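Local coordinates for periplasmic binding protein (Agrobacterium tumefaciens str. B6, PDB 5L9G) that binds the opine mannopine in the periplasm and probably hands it to an ABC transporter for uptake, at residues A[82-87]-A[112-117]; A[94-99]-A[268-273]; A[213-218]-A[231-236]. All coordinates share one frame; numbering follows the deposited sequence.

How the contacts relate
Contact 1 is the buried member, whereas contacts 2 and 3 are partly buried, each with an apolar pair inward and a polar reach nearer the surface. Contacts 1 and 2 lie on the same side of the chain's centre, their centres about 13 Å apart, and they touch: Asp113 O to Leu96 N, 2.8 Å, is probably a hydrogen bond, and Leu96 packs on the start of strand 115-128. Contact 3 lies across the molecule, about 31 Å from contact 1 between centres. The chemistry differs: a buried glutamate weakly bonded to a threonine hydroxyl and salt-bridged to Lys88, a weak lysine-to-carbonyl bond, and a long, water-bridged ion pair between a helix and the residue just past its neighbour.

Contact 1: A[82-87]-A[112-117]. With MO0 (mannopine), chain C.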
loop_
_atom_site.group_PDB
_atom_site.type_symbol
_atom_site.label_atom_id
_atom_site.label_comp_id
_atom_site.label_asym_id
_atom_site.label_seq_id
_atom_site.Cartn_x
_atom_site.Cartn_y
_atom_site.Cartn_z
ATOM N N ALA A 82 4.835 -5.935 -3.366
ATOM C CA ALA A 82 5.462 -6.978 -2.548
ATOM C C ALA A 82 4.605 -8.236 -2.408
ATOM O O ALA A 82 5.112 -9.243 -1.915
ATOM C CB ALA A 82 5.884 -6.422 -1.190
ATOM N N ASP A 83 3.316 -8.202 -2.850
ATOM C CA ASP A 83 2.486 -9.417 -2.873
ATOM C C ASP A 83 2.595 -10.098 -4.237
ATOM O O ASP A 83 2.225 -11.266 -4.364
ATOM C CB ASP A 83 1.000 -9.101 -2.576
ATOM C CG ASP A 83 0.673 -9.080 -1.099
ATOM O OD1 ASP A 83 1.371 -9.774 -0.322
ATOM O OD2 ASP A 83 -0.284 -8.384 -0.722
ATOM N N GLU A 84 3.087 -9.365 -5.258
ATOM C CA GLU A 84 3.235 -9.881 -6.620
ATOM C C GLU A 84 4.098 -11.172 -6.685
ATOM O O GLU A 84 3.641 -12.133 -7.308
ATOM C CB GLU A 84 3.739 -8.782 -7.582
ATOM C CG GLU A 84 3.830 -9.226 -9.038
ATOM C CD GLU A 84 5.147 -9.827 -9.509
ATOM O OE1 GLU A 84 5.128 -10.424 -10.605
ATOM O OE2 GLU A 84 6.198 -9.655 -8.848
ATOM N N PRO A 85 5.286 -11.265 -6.035
ATOM C CA PRO A 85 6.057 -12.521 -6.134
ATOM C C PRO A 85 5.322 -13.760 -5.610
ATOM O O PRO A 85 5.280 -14.765 -6.321
ATOM C CB PRO A 85 7.339 -12.217 -5.354
ATOM C CG PRO A 85 7.456 -10.710 -5.359
ATOM C CD PRO A 85 6.029 -10.241 -5.262
ATOM N N GLN A 86 4.703 -13.684 -4.408
ATOM C CA GLN A 86 3.984 -14.837 -3.845
ATOM C C GLN A 86 2.697 -15.173 -4.619
ATOM O O GLN A 86 2.367 -16.357 -4.741
ATOM C CB GLN A 86 3.734 -14.695 -2.332
ATOM C CG GLN A 86 2.784 -13.573 -1.892
ATOM C CD GLN A 86 2.598 -13.562 -0.392
ATOM O OE1 GLN A 86 2.607 -14.605 0.282
ATOM N NE2 GLN A 86 2.465 -12.379 0.168
ATOM N N ALA A 87 1.999 -14.148 -5.169
ATOM C CA ALA A 87 0.793 -14.365 -5.986
ATOM C C ALA A 87 1.174 -15.063 -7.296
ATOM O O ALA A 87 0.519 -16.040 -7.682
ATOM C CB ALA A 87 0.094 -13.040 -6.269
ATOM N N THR A 112 6.485 -5.798 -13.891
ATOM C CA THR A 112 6.982 -7.177 -14.024
ATOM C C THR A 112 6.217 -7.811 -15.184
ATOM O O THR A 112 5.384 -7.129 -15.793
ATOM C CB THR A 112 6.782 -7.976 -12.707
ATOM O OG1 THR A 112 5.399 -8.318 -12.568
ATOM C CG2 THR A 112 7.288 -7.238 -11.458
ATOM N N ASP A 113 6.449 -9.117 -15.467
ATOM C CA ASP A 113 5.692 -9.813 -16.520
ATOM C C ASP A 113 4.213 -10.041 -16.118
ATOM O O ASP A 113 3.426 -10.498 -16.947
ATOM C CB ASP A 113 6.363 -11.163 -16.858
ATOM C CG ASP A 113 6.473 -12.167 -15.715
ATOM O OD1 ASP A 113 5.879 -11.921 -14.639
ATOM O OD2 ASP A 113 7.133 -13.208 -15.904
ATOM N N SER A 114 3.848 -9.736 -14.842
ATOM C CA SER A 114 2.508 -9.985 -14.299
ATOM C C SER A 114 1.895 -8.802 -13.544
ATOM O O SER A 114 0.855 -8.962 -12.907
ATOM C CB SER A 114 2.571 -11.193 -13.369
ATOM O OG SER A 114 3.103 -12.321 -14.047
ATOM N N PHE A 115 2.529 -7.631 -13.594
ATOM C CA PHE A 115 2.106 -6.479 -12.797
ATOM C C PHE A 115 2.547 -5.177 -13.440
ATOM O O PHE A 115 3.695 -5.073 -13.898
ATOM C CB PHE A 115 2.753 -6.629 -11.400
ATOM C CG PHE A 115 2.664 -5.494 -10.401
ATOM C CD1 PHE A 115 3.596 -4.462 -10.410
ATOM C CD2 PHE A 115 1.691 -5.498 -9.409
ATOM C CE1 PHE A 115 3.530 -3.426 -9.464
ATOM C CE2 PHE A 115 1.638 -4.478 -8.456
ATOM C CZ PHE A 115 2.571 -3.458 -8.483
ATOM N N VAL A 116 1.649 -4.181 -13.431
ATOM C CA VAL A 116 1.910 -2.828 -13.932
ATOM C C VAL A 116 1.608 -1.852 -12.787
ATOM O O VAL A 116 0.461 -1.776 -12.330
ATOM C CB VAL A 116 1.124 -2.454 -15.230
ATOM C CG1 VAL A 116 1.443 -1.022 -15.657
ATOM C CG2 VAL A 116 1.432 -3.414 -16.375
ATOM N N ALA A 117 2.624 -1.094 -12.345
ATOM C CA ALA A 117 2.457 -0.102 -11.273
ATOM C C ALA A 117 1.440 0.972 -11.673
ATOM O O ALA A 117 1.321 1.312 -12.861
ATOM C CB ALA A 117 3.792 0.563 -10.959
HETATM O OAB MO0 C . -1.898 -6.724 -2.446
HETATM C CAF MO0 C . -3.132 -6.747 -1.781
HETATM C CAG MO0 C . -3.311 -5.593 -0.811
HETATM O OAC MO0 C . -2.804 -5.937 0.432
HETATM C CAH MO0 C . -2.822 -4.261 -1.324
HETATM O OAM MO0 C . -3.397 -3.939 -2.536
HETATM C CAI MO0 C . -2.940 -3.095 -0.342
HETATM O OAD MO0 C . -4.273 -2.853 -0.009
HETATM C CAJ MO0 C . -2.226 -1.866 -0.826
HETATM O OAE MO0 C . -0.873 -2.165 -1.022
HETATM C CAK MO0 C . -2.405 -0.628 0.065
HETATM N N MO0 C . -2.823 0.505 -0.771
HETATM C CA MO0 C . -2.795 1.797 -0.042
HETATM C C MO0 C . -4.196 2.205 0.344
HETATM O O MO0 C . -5.140 1.407 0.161
HETATM C CB MO0 C . -2.101 2.898 -0.809
HETATM C CG MO0 C . -2.955 3.469 -1.921
HETATM C CD MO0 C . -2.166 4.162 -2.976
HETATM O OE1 MO0 C . -2.104 5.561 -2.933
HETATM N NE2 MO0 C . -1.574 3.571 -3.894
HETATM O OXT MO0 C . -4.429 3.318 0.913
#
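Residues 82-87 meet 112-117 through one side chain, Glu84, which lies against Thr112, Ser114 and Phe115. Just ahead of it, Asp83 turns to the ligand: its OD2 accepts a hydrogen bond of 2.9 Å from OAB of mannopine. The other oxygen, Asp83 OD1, takes Gln86 NE2 at 2.9 Å, approached on the anti side and somewhat out of the carboxylate plane, so each oxygen has its own partner and the group's rotation is restrained.

Glu84 leaves the helix with CG anti to its backbone N (chi1 -176°), which brings CG to 3.7 Å from Phe115 CB. The bend at chi2 (-90°) then directs the carboxylate to Thr112, where OG1 gives OE1 a weak hydrogen bond of 2.9 Å. The strongest partner of that carboxylate is Lys88, which forms salt bridges with both Glu84 and Asp113; this probably offsets the like charges of Glu84 OE1 and Asp113 OD1, 4.4 Å apart.

The receiving segment is the turn between antiparallel strands 111-112 and 115-128 together with the start of the latter, a beta hairpin. Thr112 OG1 also accepts from Ser114 N, 3.1 Å away at an N-H...O angle of 161°, making an ST turn; Ser114 OG in turn reaches Asp113 OD1 from above its carboxylate plane. Strand 115-128 runs on to Ser119, whose OG is also hydrogen-bonded to mannopine, in the periplasmic binding protein fold. Farther along the helix, Pro85 and Gln86 turn to helix 324-343, touching Ala328 and Ala331, while Ala87 N closes a helical turn on Asp83 O at 3.0 Å.

Contact 2: A[94-99]-A[268-273]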
loop_
_atom_site.group_PDB
_atom_site.type_symbol
_atom_site.label_atom_id
_atom_site.label_comp_id
_atom_site.label_asym_id
_atom_site.label_seq_id
_atom_site.Cartn_x
_atom_site.Cartn_y
_atom_site.Cartn_z
ATOM N N GLU A 94 -2.162 -13.924 -14.304
ATOM C CA GLU A 94 -1.996 -14.107 -15.742
ATOM C C GLU A 94 -0.724 -13.364 -16.139
ATOM O O GLU A 94 -0.438 -12.308 -15.560
ATOM C CB GLU A 94 -3.154 -13.464 -16.515
ATOM C CG GLU A 94 -4.412 -14.306 -16.608
ATOM C CD GLU A 94 -4.391 -15.545 -17.488
ATOM O OE1 GLU A 94 -5.340 -16.352 -17.369
ATOM O OE2 GLU A 94 -3.446 -15.713 -18.294
ATOM N N LYS A 95 0.024 -13.888 -17.130
ATOM C CA LYS A 95 1.193 -13.178 -17.656
ATOM C C LYS A 95 0.625 -12.082 -18.566
ATOM O O LYS A 95 -0.300 -12.351 -19.343
ATOM C CB LYS A 95 2.132 -14.120 -18.448
ATOM C CG LYS A 95 3.424 -14.447 -17.710
ATOM C CD LYS A 95 3.257 -15.666 -16.811
ATOM C CE LYS A 95 4.453 -15.930 -15.933
ATOM N NZ LYS A 95 4.084 -16.787 -14.778
ATOM N N LEU A 96 1.108 -10.848 -18.425
ATOM C CA LEU A 96 0.600 -9.732 -19.226
ATOM C C LEU A 96 1.204 -9.702 -20.630
ATOM O O LEU A 96 2.312 -10.215 -20.828
ATOM C CB LEU A 96 0.835 -8.394 -18.493
ATOM C CG LEU A 96 0.119 -8.243 -17.139
ATOM C CD1 LEU A 96 0.545 -6.978 -16.433
ATOM C CD2 LEU A 96 -1.402 -8.227 -17.299
ATOM N N ASP A 97 0.480 -9.094 -21.604
ATOM C CA ASP A 97 0.934 -8.935 -22.993
ATOM C C ASP A 97 2.292 -8.200 -23.006
ATOM O O ASP A 97 2.537 -7.385 -22.107
ATOM C CB ASP A 97 -0.109 -8.192 -23.848
ATOM C CG ASP A 97 -1.322 -9.019 -24.271
ATOM O OD1 ASP A 97 -1.345 -10.240 -23.987
ATOM O OD2 ASP A 97 -2.249 -8.443 -24.884
ATOM N N PRO A 98 3.198 -8.521 -23.962
ATOM C CA PRO A 98 4.556 -7.952 -23.921
ATOM C C PRO A 98 4.695 -6.433 -23.764
ATOM O O PRO A 98 5.433 -5.996 -22.870
ATOM C CB PRO A 98 5.177 -8.423 -25.236
ATOM C CG PRO A 98 4.470 -9.677 -25.558
ATOM C CD PRO A 98 3.071 -9.511 -25.058
ATOM N N ASP A 99 4.039 -5.632 -24.626
ATOM C CA ASP A 99 4.221 -4.181 -24.566
ATOM C C ASP A 99 3.007 -3.439 -23.972
ATOM O O ASP A 99 2.609 -2.393 -24.491
ATOM C CB ASP A 99 4.628 -3.625 -25.955
ATOM C CG ASP A 99 6.004 -4.061 -26.464
ATOM O OD1 ASP A 99 6.928 -4.230 -25.630
ATOM O OD2 ASP A 99 6.169 -4.184 -27.698
ATOM N N ARG A 268 -6.822 -4.968 -22.483
ATOM C CA ARG A 268 -7.028 -3.703 -23.205
ATOM C C ARG A 268 -7.310 -2.579 -22.209
ATOM O O ARG A 268 -6.788 -1.476 -22.357
ATOM C CB ARG A 268 -8.214 -3.795 -24.191
ATOM C CG ARG A 268 -8.047 -4.758 -25.346
ATOM C CD ARG A 268 -8.918 -4.365 -26.542
ATOM N NE ARG A 268 -10.342 -4.265 -26.209
ATOM C CZ ARG A 268 -11.091 -3.179 -26.393
ATOM N NH1 ARG A 268 -10.559 -2.075 -26.903
ATOM N NH2 ARG A 268 -12.380 -3.194 -26.081
ATOM N N PHE A 269 -8.140 -2.870 -21.197
ATOM C CA PHE A 269 -8.557 -1.927 -20.156
ATOM C C PHE A 269 -7.350 -1.480 -19.319
ATOM O O PHE A 269 -7.121 -0.276 -19.150
ATOM C CB PHE A 269 -9.667 -2.562 -19.304
ATOM C CG PHE A 269 -10.419 -1.654 -18.348
ATOM C CD1 PHE A 269 -10.526 -0.284 -18.592
ATOM C CD2 PHE A 269 -11.099 -2.183 -17.260
ATOM C CE1 PHE A 269 -11.265 0.546 -17.729
ATOM C CE2 PHE A 269 -11.822 -1.351 -16.390
ATOM C CZ PHE A 269 -11.896 0.008 -16.630
ATOM N N LEU A 270 -6.521 -2.453 -18.893
ATOM C CA LEU A 270 -5.290 -2.189 -18.139
ATOM C C LEU A 270 -4.288 -1.364 -18.957
ATOM O O LEU A 270 -3.699 -0.438 -18.408
ATOM C CB LEU A 270 -4.659 -3.498 -17.631
ATOM C CG LEU A 270 -3.313 -3.377 -16.883
ATOM C CD1 LEU A 270 -3.394 -2.403 -15.716
ATOM C CD2 LEU A 270 -2.811 -4.728 -16.450
ATOM N N LYS A 271 -4.125 -1.662 -20.263
ATOM C CA LYS A 271 -3.212 -0.906 -21.138
ATOM C C LYS A 271 -3.686 0.559 -21.204
ATOM O O LYS A 271 -2.896 1.477 -20.960
ATOM C CB LYS A 271 -3.146 -1.528 -22.554
ATOM C CG LYS A 271 -2.125 -0.861 -23.471
ATOM C CD LYS A 271 -1.876 -1.658 -24.764
ATOM C CE LYS A 271 -0.736 -1.063 -25.552
ATOM N NZ LYS A 271 -0.070 -2.068 -26.426
ATOM N N GLU A 272 -4.987 0.759 -21.459
ATOM C CA GLU A 272 -5.574 2.093 -21.543
ATOM C C GLU A 272 -5.430 2.886 -20.231
ATOM O O GLU A 272 -4.907 3.994 -20.263
ATOM C CB GLU A 272 -7.053 2.012 -21.980
ATOM C CG GLU A 272 -7.686 3.343 -22.385
ATOM C CD GLU A 272 -7.120 4.048 -23.607
ATOM O OE1 GLU A 272 -6.502 3.377 -24.461
ATOM O OE2 GLU A 272 -7.327 5.274 -23.732
ATOM N N MET A 273 -5.877 2.333 -19.087
ATOM C CA MET A 273 -5.835 3.046 -17.797
ATOM C C MET A 273 -4.408 3.398 -17.295
ATOM O O MET A 273 -4.268 4.284 -16.440
ATOM C CB MET A 273 -6.628 2.303 -16.705
ATOM C CG MET A 273 -5.917 1.083 -16.118
ATOM S SD MET A 273 -6.873 0.307 -14.793
ATOM C CE MET A 273 -8.266 -0.367 -15.734
#
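Leu96 and Leu270 form the apolar half of this contact, their side chains crossing at about a right angle. The contact is plain packing of the loop after helix 84-89 on helix 263-273, toward the periphery of the periplasmic binding protein fold, with the side chain of Leu270 about 13 Å from mannopine. One methyl of the helix residue faces both methyls of the loop residue: Leu270 CD2 is 3.9 Å from Leu96 CD2 and 4.0 Å from Leu96 CD1, so it meets the fork of the isobutyl group nearly evenly. On the helix, Leu270 carries CG opposite its backbone N (chi1 177°), which swings the branch out toward the loop.

One residue along the helix, Lys271 makes the polar half. Its chain is extended beyond CG, with CG again opposite the backbone N (chi1 -175°), and this length is what brings the ammonium to the loop: NZ gives a weak hydrogen bond to Asp99 O, 3.3 Å away, and CE follows at 3.8 Å from Asp99 O. It is the backbone carbonyl that is met, since the carboxylate of Asp99 leads away from the helix, with OD2 6.7 Å from Lys271 NZ.

Within the helix itself, the Met273 methyl CE sits over the centre of one face of the Phe269 ring, 3.4 Å above its plane. These two face helix 30-48, where Phe269 touches Ala45 and Met273 touches Trp41. The leucine pair instead rests on strand 240-256, Leu96 against Ile256 and Leu270 against Tyr254, so helix 263-273 lies between the loop and helix 30-48.

Contact 3: A[213-218]-A[231-236]; sequences QLIKDG and QGAIND
Ala233 and Lys216 bury the most surface here, with Ile215 next, and they join two helices of an alpha/beta lobe. Helix 208-216 is the connection of a beta-alpha-beta crossover from strand 201-205 to strand 222-226, both parallel to strand 153-156 between them; helix 227-235 follows directly. The backbones come close, with the CA atoms of Lys216 and Ala233 5.6 Å apart, a spacing allowed by the small alanine side chain.

Ala233 CB enters between two neighbours. Ile215 offers its CG2 branch, which stands anti to the backbone N and lies 3.6 Å from Ala233 CB. From the outer side, Lys216 CG approaches the same methyl at 3.8 Å. Ile215 also touches Ile223 and Thr225 of strand 222-226, and both it and Ala233 touch Ala238, which places this apolar part against the sheet.

Gly218 is the first residue to leave helical phi/psi after helix 208-216, in a Schellman motif: its phi is positive (60°) and its N bonds back to Ile215 O at 3.1 Å. Beside it, Gln213 NE2 reaches Asp217 OD2 nearly straight, at 165°, from above the carboxylate plane. Asp236 is the first residue beyond the other helix.

Lys216 reaches across to Asp236 with aliphatic contact first, CD lying 3.9 Å from Asp236 CB. A bend at chi3 (-80°) then carries the amine past Ala233 to the side of Asp236 where a water sits. The ion pair of Lys216 NZ with Asp236 OD2 is long, and this water completes it, accepting from Lys216 NZ at 2.9 Å and donating to Asp236 OD2 at 2.8 Å.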
loop_
_atom_site.group_PDB
_atom_site.type_symbol
_atom_site.label_atom_id
_atom_site.label_comp_id
_atom_site.label_asym_id
_atom_site.label_seq_id
_atom_site.Cartn_x
_atom_site.Cartn_y
_atom_site.Cartn_z
ATOM N N GLN A 213 -11.202 6.070 9.563
ATOM C CA GLN A 213 -12.287 6.273 10.525
ATOM C C GLN A 213 -11.753 6.328 11.963
ATOM O O GLN A 213 -12.179 7.188 12.742
ATOM C CB GLN A 213 -13.390 5.188 10.371
ATOM C CG GLN A 213 -14.711 5.544 11.058
ATOM C CD GLN A 213 -15.255 6.859 10.555
ATOM O OE1 GLN A 213 -15.502 7.042 9.363
ATOM N NE2 GLN A 213 -15.470 7.799 11.443
ATOM N N LEU A 214 -10.800 5.437 12.302
ATOM C CA LEU A 214 -10.155 5.439 13.634
ATOM C C LEU A 214 -9.537 6.825 13.902
ATOM O O LEU A 214 -9.687 7.359 14.992
ATOM C CB LEU A 214 -9.035 4.399 13.687
ATOM C CG LEU A 214 -9.504 2.941 13.753
ATOM C CD1 LEU A 214 -8.289 2.010 13.550
ATOM C CD2 LEU A 214 -10.199 2.631 15.094
ATOM N N ILE A 215 -8.897 7.401 12.876
ATOM C CA ILE A 215 -8.247 8.720 12.916
ATOM C C ILE A 215 -9.304 9.826 13.092
ATOM O O ILE A 215 -9.210 10.637 14.009
ATOM C CB ILE A 215 -7.361 8.929 11.649
ATOM C CG1 ILE A 215 -6.178 7.931 11.659
ATOM C CG2 ILE A 215 -6.859 10.395 11.576
ATOM C CD1 ILE A 215 -5.384 7.832 10.361
ATOM N N LYS A 216 -10.345 9.807 12.258
ATOM C CA LYS A 216 -11.427 10.798 12.359
ATOM C C LYS A 216 -12.111 10.771 13.730
ATOM O O LYS A 216 -12.413 11.822 14.278
ATOM C CB LYS A 216 -12.452 10.581 11.243
ATOM C CG LYS A 216 -11.960 11.011 9.849
ATOM C CD LYS A 216 -13.023 10.738 8.782
ATOM C CE LYS A 216 -13.054 9.289 8.350
ATOM N NZ LYS A 216 -13.700 9.105 7.019
ATOM N N ASP A 217 -12.311 9.575 14.324
ATOM C CA ASP A 217 -12.982 9.470 15.624
ATOM C C ASP A 217 -12.024 9.677 16.814
ATOM O O ASP A 217 -12.482 9.692 17.957
ATOM C CB ASP A 217 -13.658 8.090 15.748
ATOM C CG ASP A 217 -14.854 7.917 14.836
ATOM O OD1 ASP A 217 -15.645 8.880 14.699
ATOM O OD2 ASP A 217 -15.038 6.809 14.325
ATOM N N GLY A 218 -10.729 9.810 16.532
ATOM C CA GLY A 218 -9.697 9.926 17.563
ATOM C C GLY A 218 -9.663 8.701 18.467
ATOM O O GLY A 218 -9.384 8.821 19.666
ATOM N N GLN A 231 -4.108 11.628 5.176
ATOM C CA GLN A 231 -4.390 12.973 4.676
ATOM C C GLN A 231 -5.906 13.189 4.460
ATOM O O GLN A 231 -6.428 14.254 4.806
ATOM C CB GLN A 231 -3.560 13.291 3.409
ATOM C CG GLN A 231 -3.747 14.768 2.961
ATOM C CD GLN A 231 -3.325 15.795 4.012
ATOM O OE1 GLN A 231 -4.097 16.650 4.457
ATOM N NE2 GLN A 231 -2.102 15.718 4.468
ATOM N N GLY A 232 -6.584 12.169 3.932
ATOM C CA GLY A 232 -8.035 12.195 3.722
ATOM C C GLY A 232 -8.798 12.380 5.035
ATOM O O GLY A 232 -9.735 13.179 5.095
ATOM N N ALA A 233 -8.352 11.714 6.120
ATOM C CA ALA A 233 -8.983 11.868 7.436
ATOM C C ALA A 233 -8.766 13.295 7.980
ATOM O O ALA A 233 -9.708 13.923 8.456
ATOM C CB ALA A 233 -8.427 10.840 8.410
ATOM N N ILE A 234 -7.532 13.828 7.845
ATOM C CA ILE A 234 -7.194 15.193 8.275
ATOM C C ILE A 234 -8.049 16.201 7.473
ATOM O O ILE A 234 -8.599 17.151 8.056
ATOM C CB ILE A 234 -5.663 15.447 8.127
ATOM C CG1 ILE A 234 -4.895 14.538 9.136
ATOM C CG2 ILE A 234 -5.320 16.961 8.343
ATOM C CD1 ILE A 234 -3.349 14.497 8.933
ATOM N N ASN A 235 -8.177 15.987 6.139
ATOM C CA ASN A 235 -9.015 16.861 5.291
ATOM C C ASN A 235 -10.478 16.863 5.784
ATOM O O ASN A 235 -11.163 17.897 5.727
ATOM C CB ASN A 235 -8.969 16.399 3.828
ATOM C CG ASN A 235 -7.669 16.693 3.115
ATOM O OD1 ASN A 235 -7.423 16.200 2.010
ATOM N ND2 ASN A 235 -6.789 17.453 3.742
ATOM N N ASP A 236 -10.915 15.726 6.318
ATOM C CA ASP A 236 -12.263 15.526 6.869
ATOM C C ASP A 236 -12.419 16.042 8.314
ATOM O O ASP A 236 -13.481 15.856 8.929
ATOM C CB ASP A 236 -12.671 14.039 6.753
ATOM C CG ASP A 236 -12.953 13.594 5.335
ATOM O OD1 ASP A 236 -13.158 14.477 4.458
ATOM O OD2 ASP A 236 -12.971 12.375 5.097
HETATM O O HOH W 1 -11.427 10.109 5.568
#